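Local coordinates for Myo-inositol 2-dehydrogenase (PDB 3EZY), which catalyses the NAD(+)-dependent oxidation of myo-inositol to scyllo-inosose and probably serves in myo-inositol degradation, at residues Val81-Cys93 and Arg106-Thr120. Sequence-based numbering, arbitrary orientation.
Sequences VIACAKAKKHVFC and RMIEETKKADVILFT
H90 and I117 meet at the entry to the two strands, I117 just before 118-121: I117 N donates to H90 ND1 at 3.1 Å, nearly straight (168°) and within the imidazole plane. With CG anti to its carbonyl carbon (chi1 -66°), H90 carries ND1 over to this amide. CG1 of I117 and CA of V116 lie against the same ring nitrogen, and an alanine in place of H90 would probably leave the I117 amide without this acceptor and open a gap beside I117 and V116. Parallel pairing then takes over: V91 N gives to I117 O, F119 N to V91 O and C93 N to F119 O, each at 2.9 Å. On one face of the sheet the rings of F92 and F119 lie obliquely, planes at 33°, with F92 CD1 3.4 Å from F119 CD2; helix 277-298 covers this side. On the other face, V91 CG1 reaches both L118 CD1 and T111 CG2. In the NAD-binding Rossmann fold, 118-121 is this chain's outer strand of the parallel sheet, next to 90-94; helix 101-114 makes the beta-alpha-beta crossover between them, and its portion 106-114 runs nearly parallel to 81-86, segment axes 8.4 Å apart. Their close approach rests on A85, whose CB lies 3.4 Å from E110 O and packs against A114 CB. V81 sets CG1 on T111 CG2 and CG2 on M107 CE. Farther out, K86 NZ makes a long salt bridge (3.8 Å) to E110 OE1; R106, in one of two modelled conformers, tentatively binds E110 OE2. Schellman motifs, with K88 and D115 at positive phi, end the helices and lead the chain into the strands.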
ATOM      1  N   VAL A  81      20.928  25.551 -32.357  1.00 20.62           N
ATOM      2  CA  VAL A  81      22.024  24.768 -31.760  1.00 20.92           C
ATOM      3  C   VAL A  81      23.300  24.880 -32.640  1.00 22.05           C
ATOM      4  O   VAL A  81      24.420  24.944 -32.134  1.00 22.51           O
ATOM      5  CB  VAL A  81      21.616  23.291 -31.579  1.00 21.31           C
ATOM      6  CG1 VAL A  81      22.894  22.399 -31.369  1.00 20.26           C
ATOM      7  CG2 VAL A  81      20.646  23.141 -30.396  1.00 17.94           C
ATOM      8  N   ILE A  82      23.133  24.870 -33.956  1.00 22.33           N
ATOM      9  CA  ILE A  82      24.334  25.022 -34.819  1.00 24.38           C
ATOM     10  C   ILE A  82      24.974  26.416 -34.667  1.00 24.40           C
ATOM     11  O   ILE A  82      26.200  26.558 -34.620  1.00 25.96           O
ATOM     12  CB  ILE A  82      24.022  24.692 -36.300  1.00 25.03           C
ATOM     13  CG1 ILE A  82      23.649  23.216 -36.423  1.00 25.15           C
ATOM     14  CG2 ILE A  82      25.250  25.064 -37.215  1.00 25.75           C
ATOM     15  CD1 ILE A  82      23.083  22.834 -37.743  1.00 29.94           C
ATOM     16  N   ALA A  83      24.129  27.428 -34.545  1.00 24.42           N
ATOM     17  CA  ALA A  83      24.539  28.781 -34.207  1.00 24.28           C
ATOM     18  C   ALA A  83      25.281  28.856 -32.856  1.00 24.58           C
ATOM     19  O   ALA A  83      26.296  29.561 -32.733  1.00 23.85           O
ATOM     20  CB  ALA A  83      23.285  29.716 -34.192  1.00 24.97           C
ATOM     21  N   CYS A  84      24.824  28.143 -31.822  1.00 24.08           N
ATOM     22  CA  CYS A  84      25.649  28.091 -30.598  1.00 24.10           C
ATOM     23  C   CYS A  84      27.034  27.485 -30.882  1.00 24.58           C
ATOM     24  O   CYS A  84      28.034  27.923 -30.310  1.00 24.73           O
ATOM     25  CB  CYS A  84      24.986  27.280 -29.465  1.00 23.72           C
ATOM     26  SG  CYS A  84      23.430  27.949 -28.878  1.00 25.76           S
ATOM     27  N   ALA A  85      27.109  26.429 -31.681  1.00 23.97           N
ATOM     28  CA  ALA A  85      28.432  25.814 -31.906  1.00 24.39           C
ATOM     29  C   ALA A  85      29.376  26.819 -32.622  1.00 25.22           C
ATOM     30  O   ALA A  85      30.529  26.991 -32.236  1.00 25.43           O
ATOM     31  CB  ALA A  85      28.311  24.519 -32.711  1.00 23.48           C
ATOM     32  N   LYS A  86      28.845  27.530 -33.605  1.00 26.33           N
ATOM     33  CA  LYS A  86      29.626  28.527 -34.356  1.00 27.98           C
ATOM     34  C   LYS A  86      30.030  29.664 -33.439  1.00 28.47           C
ATOM     35  O   LYS A  86      31.082  30.266 -33.625  1.00 29.22           O
ATOM     36  CB  LYS A  86      28.821  29.033 -35.555  1.00 28.23           C
ATOM     37  CG  LYS A  86      28.371  27.919 -36.519  1.00 31.59           C
ATOM     38  CD  LYS A  86      29.561  27.302 -37.266  1.00 39.69           C
ATOM     39  CE  LYS A  86      29.149  26.437 -38.468  1.00 42.01           C
ATOM     40  NZ  LYS A  86      27.912  26.950 -39.149  1.00 45.39           N
ATOM     41  N   ALA A  87      29.218  29.948 -32.416  1.00 27.76           N
ATOM     42  CA  ALA A  87      29.595  30.969 -31.445  1.00 28.01           C
ATOM     43  C   ALA A  87      30.429  30.430 -30.287  1.00 27.83           C
ATOM     44  O   ALA A  87      30.758  31.171 -29.375  1.00 27.26           O
ATOM     45  CB  ALA A  87      28.370  31.690 -30.914  1.00 28.24           C
ATOM     46  N   LYS A  88      30.728  29.130 -30.309  1.00 28.11           N
ATOM     47  CA  LYS A  88      31.476  28.440 -29.249  0.50 28.62           C
ATOM     48  C   LYS A  88      30.800  28.567 -27.883  1.00 28.75           C
ATOM     49  O   LYS A  88      31.461  28.830 -26.852  1.00 28.53           O
ATOM     50  CB  LYS A  88      32.947  28.884 -29.193  0.50 29.45           C
ATOM     51  CG  LYS A  88      33.847  28.047 -28.250  0.50 30.74           C
ATOM     52  CD  LYS A  88      35.345  28.377 -28.478  0.50 32.45           C
ATOM     53  CE  LYS A  88      36.289  27.715 -27.448  0.50 32.76           C
ATOM     54  NZ  LYS A  88      36.339  28.435 -26.116  0.50 30.12           N
ATOM     55  N   LYS A  89      29.477  28.340 -27.868  1.00 27.02           N
ATOM     56  CA  LYS A  89      28.679  28.348 -26.616  1.00 26.43           C
ATOM     57  C   LYS A  89      28.139  26.954 -26.277  1.00 26.01           C
ATOM     58  O   LYS A  89      27.488  26.338 -27.117  1.00 24.48           O
ATOM     59  CB  LYS A  89      27.450  29.273 -26.765  1.00 26.29           C
ATOM     60  CG  LYS A  89      27.806  30.751 -27.092  1.00 28.27           C
ATOM     61  CD  LYS A  89      28.940  31.251 -26.162  1.00 25.75           C
ATOM     62  CE  LYS A  89      29.383  32.669 -26.544  1.00 30.17           C
ATOM     63  NZ  LYS A  89      28.251  33.640 -26.473  1.00 28.65           N
ATOM     64  N   HIS A  90      28.329  26.498 -25.041  1.00 24.47           N
ATOM     65  CA  HIS A  90      27.764  25.219 -24.592  1.00 25.49           C
ATOM     66  C   HIS A  90      26.245  25.239 -24.686  1.00 24.86           C
ATOM     67  O   HIS A  90      25.634  26.262 -24.402  1.00 26.33           O
ATOM     68  CB  HIS A  90      28.190  24.963 -23.162  1.00 24.27           C
ATOM     69  CG  HIS A  90      29.662  24.761 -23.024  1.00 27.16           C
ATOM     70  ND1 HIS A  90      30.334  23.745 -23.671  1.00 27.26           N
ATOM     71  CD2 HIS A  90      30.595  25.454 -22.328  1.00 27.62           C
ATOM     72  CE1 HIS A  90      31.617  23.808 -23.358  1.00 30.04           C
ATOM     73  NE2 HIS A  90      31.801  24.833 -22.544  1.00 29.42           N
ATOM     74  N   VAL A  91      25.627  24.145 -25.131  1.00 24.56           N
ATOM     75  CA  VAL A  91      24.207  24.219 -25.465  1.00 23.86           C
ATOM     76  C   VAL A  91      23.371  23.073 -24.884  1.00 23.78           C
ATOM     77  O   VAL A  91      23.746  21.881 -24.989  1.00 22.36           O
ATOM     78  CB  VAL A  91      23.945  24.426 -27.030  1.00 25.18           C
ATOM     79  CG1 VAL A  91      24.628  23.389 -27.867  1.00 24.17           C
ATOM     80  CG2 VAL A  91      22.446  24.429 -27.347  1.00 26.14           C
ATOM     81  N   PHE A  92      22.259  23.444 -24.235  1.00 22.21           N
ATOM     82  CA  PHE A  92      21.247  22.475 -23.785  1.00 21.69           C
ATOM     83  C   PHE A  92      20.062  22.666 -24.708  1.00 21.97           C
ATOM     84  O   PHE A  92      19.658  23.819 -24.971  1.00 22.08           O
ATOM     85  CB  PHE A  92      20.879  22.761 -22.318  1.00 21.40           C
ATOM     86  CG  PHE A  92      19.626  22.055 -21.818  1.00 22.27           C
ATOM     87  CD1 PHE A  92      19.719  20.897 -21.044  1.00 23.86           C
ATOM     88  CD2 PHE A  92      18.356  22.562 -22.112  1.00 22.22           C
ATOM     89  CE1 PHE A  92      18.535  20.229 -20.582  1.00 23.63           C
ATOM     90  CE2 PHE A  92      17.189  21.936 -21.642  1.00 21.67           C
ATOM     91  CZ  PHE A  92      17.281  20.753 -20.883  1.00 20.48           C
ATOM     92  N   CYS A  93      19.525  21.567 -25.253  1.00 21.76           N
ATOM     93  CA  CYS A  93      18.367  21.640 -26.136  1.00 21.16           C
ATOM     94  C   CYS A  93      17.201  20.812 -25.587  1.00 21.99           C
ATOM     95  O   CYS A  93      17.327  19.593 -25.373  1.00 20.42           O
ATOM     96  CB  CYS A  93      18.730  21.136 -27.554  1.00 20.84           C
ATOM     97  SG  CYS A  93      17.474  21.437 -28.811  1.00 23.83           S
ATOM     98  N   ARG A 106      23.721  16.830 -38.171  1.00 27.35           N
ATOM     99  CA  ARG A 106      24.429  18.111 -38.293  0.50 28.30           C
ATOM    100  C   ARG A 106      24.679  18.800 -36.955  1.00 28.00           C
ATOM    101  O   ARG A 106      25.774  19.337 -36.701  1.00 28.66           O
ATOM    102  CB  ARG A 106      23.686  19.062 -39.220  0.50 28.54           C
ATOM    103  CG  ARG A 106      24.310  19.173 -40.602  0.50 31.93           C
ATOM    104  CD  ARG A 106      24.296  20.616 -41.083  0.50 36.04           C
ATOM    105  NE  ARG A 106      25.534  21.320 -40.753  0.50 38.50           N
ATOM    106  CZ  ARG A 106      25.712  22.622 -40.958  0.50 39.44           C
ATOM    107  NH1 ARG A 106      24.729  23.340 -41.489  0.50 38.32           N
ATOM    108  NH2 ARG A 106      26.865  23.205 -40.639  0.50 39.94           N
ATOM    109  N   MET A 107      23.660  18.791 -36.087  1.00 27.87           N
ATOM    110  CA  MET A 107      23.758  19.363 -34.724  1.00 25.75           C
ATOM    111  C   MET A 107      24.915  18.717 -33.942  1.00 25.92           C
ATOM    112  O   MET A 107      25.771  19.388 -33.350  1.00 25.73           O
ATOM    113  CB  MET A 107      22.396  19.159 -34.001  1.00 25.28           C
ATOM    114  CG  MET A 107      21.202  19.964 -34.601  1.00 25.33           C
ATOM    115  SD  MET A 107      19.498  19.418 -34.148  1.00 17.53           S
ATOM    116  CE  MET A 107      19.435  20.154 -32.522  1.00 19.95           C
ATOM    117  N   ILE A 108      24.944  17.391 -33.926  1.00 25.99           N
ATOM    118  CA  ILE A 108      26.024  16.648 -33.299  1.00 25.73           C
ATOM    119  C   ILE A 108      27.395  16.934 -33.942  1.00 27.60           C
ATOM    120  O   ILE A 108      28.355  17.217 -33.245  1.00 27.66           O
ATOM    121  CB  ILE A 108      25.731  15.137 -33.376  1.00 26.57           C
ATOM    122  CG1 ILE A 108      24.543  14.756 -32.468  1.00 23.71           C
ATOM    123  CG2 ILE A 108      26.980  14.324 -33.061  1.00 26.02           C
ATOM    124  CD1 ILE A 108      23.945  13.365 -32.779  1.00 23.47           C
ATOM    125  N   GLU A 109      27.488  16.881 -35.275  1.00 28.49           N
ATOM    126  CA  GLU A 109      28.746  17.262 -35.976  1.00 30.34           C
ATOM    127  C   GLU A 109      29.312  18.645 -35.616  1.00 29.25           C
ATOM    128  O   GLU A 109      30.481  18.794 -35.291  1.00 28.36           O
ATOM    129  CB  GLU A 109      28.497  17.285 -37.476  1.00 30.88           C
ATOM    130  CG  GLU A 109      29.623  16.709 -38.313  1.00 39.61           C
ATOM    131  CD  GLU A 109      29.228  15.343 -38.921  1.00 50.12           C
ATOM    132  OE1 GLU A 109      27.993  15.090 -39.015  1.00 52.09           O
ATOM    133  OE2 GLU A 109      30.142  14.548 -39.310  1.00 52.58           O
ATOM    134  N   GLU A 110      28.474  19.673 -35.707  1.00 29.28           N
ATOM    135  CA  GLU A 110      28.928  21.063 -35.439  1.00 29.57           C
ATOM    136  C   GLU A 110      29.324  21.330 -33.994  1.00 29.25           C
ATOM    137  O   GLU A 110      30.351  21.981 -33.720  1.00 29.72           O
ATOM    138  CB  GLU A 110      27.876  22.064 -35.899  1.00 29.44           C
ATOM    139  CG  GLU A 110      27.510  21.859 -37.346  1.00 31.22           C
ATOM    140  CD  GLU A 110      28.556  22.484 -38.268  1.00 38.04           C
ATOM    141  OE1 GLU A 110      29.102  23.528 -37.882  1.00 36.35           O
ATOM    142  OE2 GLU A 110      28.841  21.919 -39.349  1.00 41.67           O
ATOM    143  N   THR A 111      28.551  20.820 -33.050  1.00 28.16           N
ATOM    144  CA  THR A 111      28.934  21.024 -31.667  1.00 28.10           C
ATOM    145  C   THR A 111      30.244  20.286 -31.400  1.00 29.43           C
ATOM    146  O   THR A 111      31.117  20.797 -30.699  1.00 29.72           O
ATOM    147  CB  THR A 111      27.814  20.574 -30.655  1.00 28.25           C
ATOM    148  OG1 THR A 111      27.342  19.279 -31.000  1.00 25.65           O
ATOM    149  CG2 THR A 111      26.610  21.538 -30.703  1.00 27.34           C
ATOM    150  N   LYS A 112      30.390  19.081 -31.953  1.00 31.02           N
ATOM    151  CA  LYS A 112      31.626  18.314 -31.748  1.00 33.21           C
ATOM    152  C   LYS A 112      32.811  19.047 -32.373  1.00 33.46           C
ATOM    153  O   LYS A 112      33.857  19.181 -31.765  1.00 33.16           O
ATOM    154  CB  LYS A 112      31.491  16.905 -32.339  1.00 34.03           C
ATOM    155  CG  LYS A 112      32.708  16.014 -32.087  1.00 38.26           C
ATOM    156  CD  LYS A 112      32.515  14.636 -32.726  1.00 43.95           C
ATOM    157  CE  LYS A 112      33.642  13.677 -32.320  1.00 47.41           C
ATOM    158  NZ  LYS A 112      34.812  13.660 -33.263  1.00 50.99           N
ATOM    159  N   LYS A 113      32.622  19.558 -33.591  1.00 35.09           N
ATOM    160  CA  LYS A 113      33.642  20.380 -34.236  1.00 36.09           C
ATOM    161  C   LYS A 113      34.025  21.546 -33.329  1.00 35.24           C
ATOM    162  O   LYS A 113      35.200  21.759 -33.073  1.00 35.23           O
ATOM    163  CB  LYS A 113      33.127  20.935 -35.566  1.00 37.43           C
ATOM    164  CG  LYS A 113      34.200  21.165 -36.612  1.00 42.49           C
ATOM    165  CD  LYS A 113      34.042  20.153 -37.756  1.00 48.52           C
ATOM    166  CE  LYS A 113      32.823  20.501 -38.624  1.00 51.01           C
ATOM    167  NZ  LYS A 113      32.756  21.981 -38.863  1.00 52.14           N
ATOM    168  N   ALA A 114      33.035  22.309 -32.854  1.00 33.49           N
ATOM    169  CA  ALA A 114      33.310  23.482 -32.007  1.00 32.79           C
ATOM    170  C   ALA A 114      33.829  23.108 -30.616  1.00 32.65           C
ATOM    171  O   ALA A 114      34.230  23.962 -29.846  1.00 33.12           O
ATOM    172  CB  ALA A 114      32.056  24.396 -31.877  1.00 32.70           C
ATOM    173  N   ASP A 115      33.800  21.828 -30.289  1.00 32.68           N
ATOM    174  CA  ASP A 115      34.196  21.370 -28.974  1.00 33.10           C
ATOM    175  C   ASP A 115      33.330  21.973 -27.866  1.00 32.40           C
ATOM    176  O   ASP A 115      33.879  22.379 -26.831  1.00 32.93           O
ATOM    177  CB  ASP A 115      35.666  21.705 -28.691  1.00 34.31           C
ATOM    178  CG  ASP A 115      36.219  20.906 -27.513  1.00 38.78           C
ATOM    179  OD1 ASP A 115      35.907  19.693 -27.456  1.00 41.95           O
ATOM    180  OD2 ASP A 115      36.956  21.469 -26.665  1.00 41.19           O
ATOM    181  N   VAL A 116      32.011  22.064 -28.070  1.00 29.79           N
ATOM    182  CA  VAL A 116      31.122  22.515 -26.970  1.00 28.83           C
ATOM    183  C   VAL A 116      30.138  21.390 -26.680  1.00 28.32           C
ATOM    184  O   VAL A 116      29.857  20.587 -27.573  1.00 28.54           O
ATOM    185  CB  VAL A 116      30.292  23.763 -27.348  1.00 28.23           C
ATOM    186  CG1 VAL A 116      31.214  24.987 -27.623  1.00 28.22           C
ATOM    187  CG2 VAL A 116      29.424  23.457 -28.534  1.00 26.37           C
ATOM    188  N   ILE A 117      29.614  21.363 -25.453  1.00 27.91           N
ATOM    189  CA  ILE A 117      28.606  20.400 -24.997  1.00 28.15           C
ATOM    190  C   ILE A 117      27.299  20.555 -25.756  1.00 26.58           C
ATOM    191  O   ILE A 117      26.827  21.668 -25.971  1.00 26.41           O
ATOM    192  CB  ILE A 117      28.325  20.641 -23.484  1.00 28.60           C
ATOM    193  CG1 ILE A 117      29.544  20.274 -22.665  1.00 32.32           C
ATOM    194  CG2 ILE A 117      27.156  19.870 -22.976  1.00 30.93           C
ATOM    195  CD1 ILE A 117      29.396  20.735 -21.216  1.00 33.17           C
ATOM    196  N   LEU A 118      26.726  19.419 -26.139  1.00 24.73           N
ATOM    197  CA  LEU A 118      25.343  19.320 -26.584  1.00 23.93           C
ATOM    198  C   LEU A 118      24.607  18.382 -25.608  1.00 22.60           C
ATOM    199  O   LEU A 118      24.884  17.194 -25.562  1.00 22.24           O
ATOM    200  CB  LEU A 118      25.227  18.789 -28.020  1.00 23.31           C
ATOM    201  CG  LEU A 118      23.781  18.529 -28.517  1.00 24.77           C
ATOM    202  CD1 LEU A 118      22.887  19.765 -28.282  1.00 22.64           C
ATOM    203  CD2 LEU A 118      23.760  18.128 -30.008  1.00 22.89           C
ATOM    204  N   PHE A 119      23.709  18.941 -24.814  1.00 19.81           N
ATOM    205  CA  PHE A 119      22.978  18.196 -23.764  1.00 20.68           C
ATOM    206  C   PHE A 119      21.515  18.115 -24.217  1.00 20.71           C
ATOM    207  O   PHE A 119      20.912  19.130 -24.513  1.00 21.44           O
ATOM    208  CB  PHE A 119      23.063  18.999 -22.456  1.00 20.42           C
ATOM    209  CG  PHE A 119      22.564  18.260 -21.207  1.00 20.24           C
ATOM    210  CD1 PHE A 119      23.450  17.960 -20.177  1.00 21.93           C
ATOM    211  CD2 PHE A 119      21.231  17.901 -21.074  1.00 20.16           C
ATOM    212  CE1 PHE A 119      23.029  17.319 -19.011  1.00 21.35           C
ATOM    213  CE2 PHE A 119      20.792  17.233 -19.911  1.00 22.83           C
ATOM    214  CZ  PHE A 119      21.711  16.947 -18.890  1.00 24.03           C
ATOM    215  N   THR A 120      20.957  16.912 -24.278  1.00 20.97           N
ATOM    216  CA  THR A 120      19.606  16.711 -24.732  1.00 21.17           C
ATOM    217  C   THR A 120      18.693  16.698 -23.522  1.00 21.09           C
ATOM    218  O   THR A 120      18.987  16.026 -22.535  1.00 21.36           O
ATOM    219  CB  THR A 120      19.449  15.358 -25.446  1.00 21.82           C
ATOM    220  OG1 THR A 120      20.228  15.380 -26.643  1.00 23.06           O
ATOM    221  CG2 THR A 120      17.966  15.115 -25.848  1.00 21.43           C
TER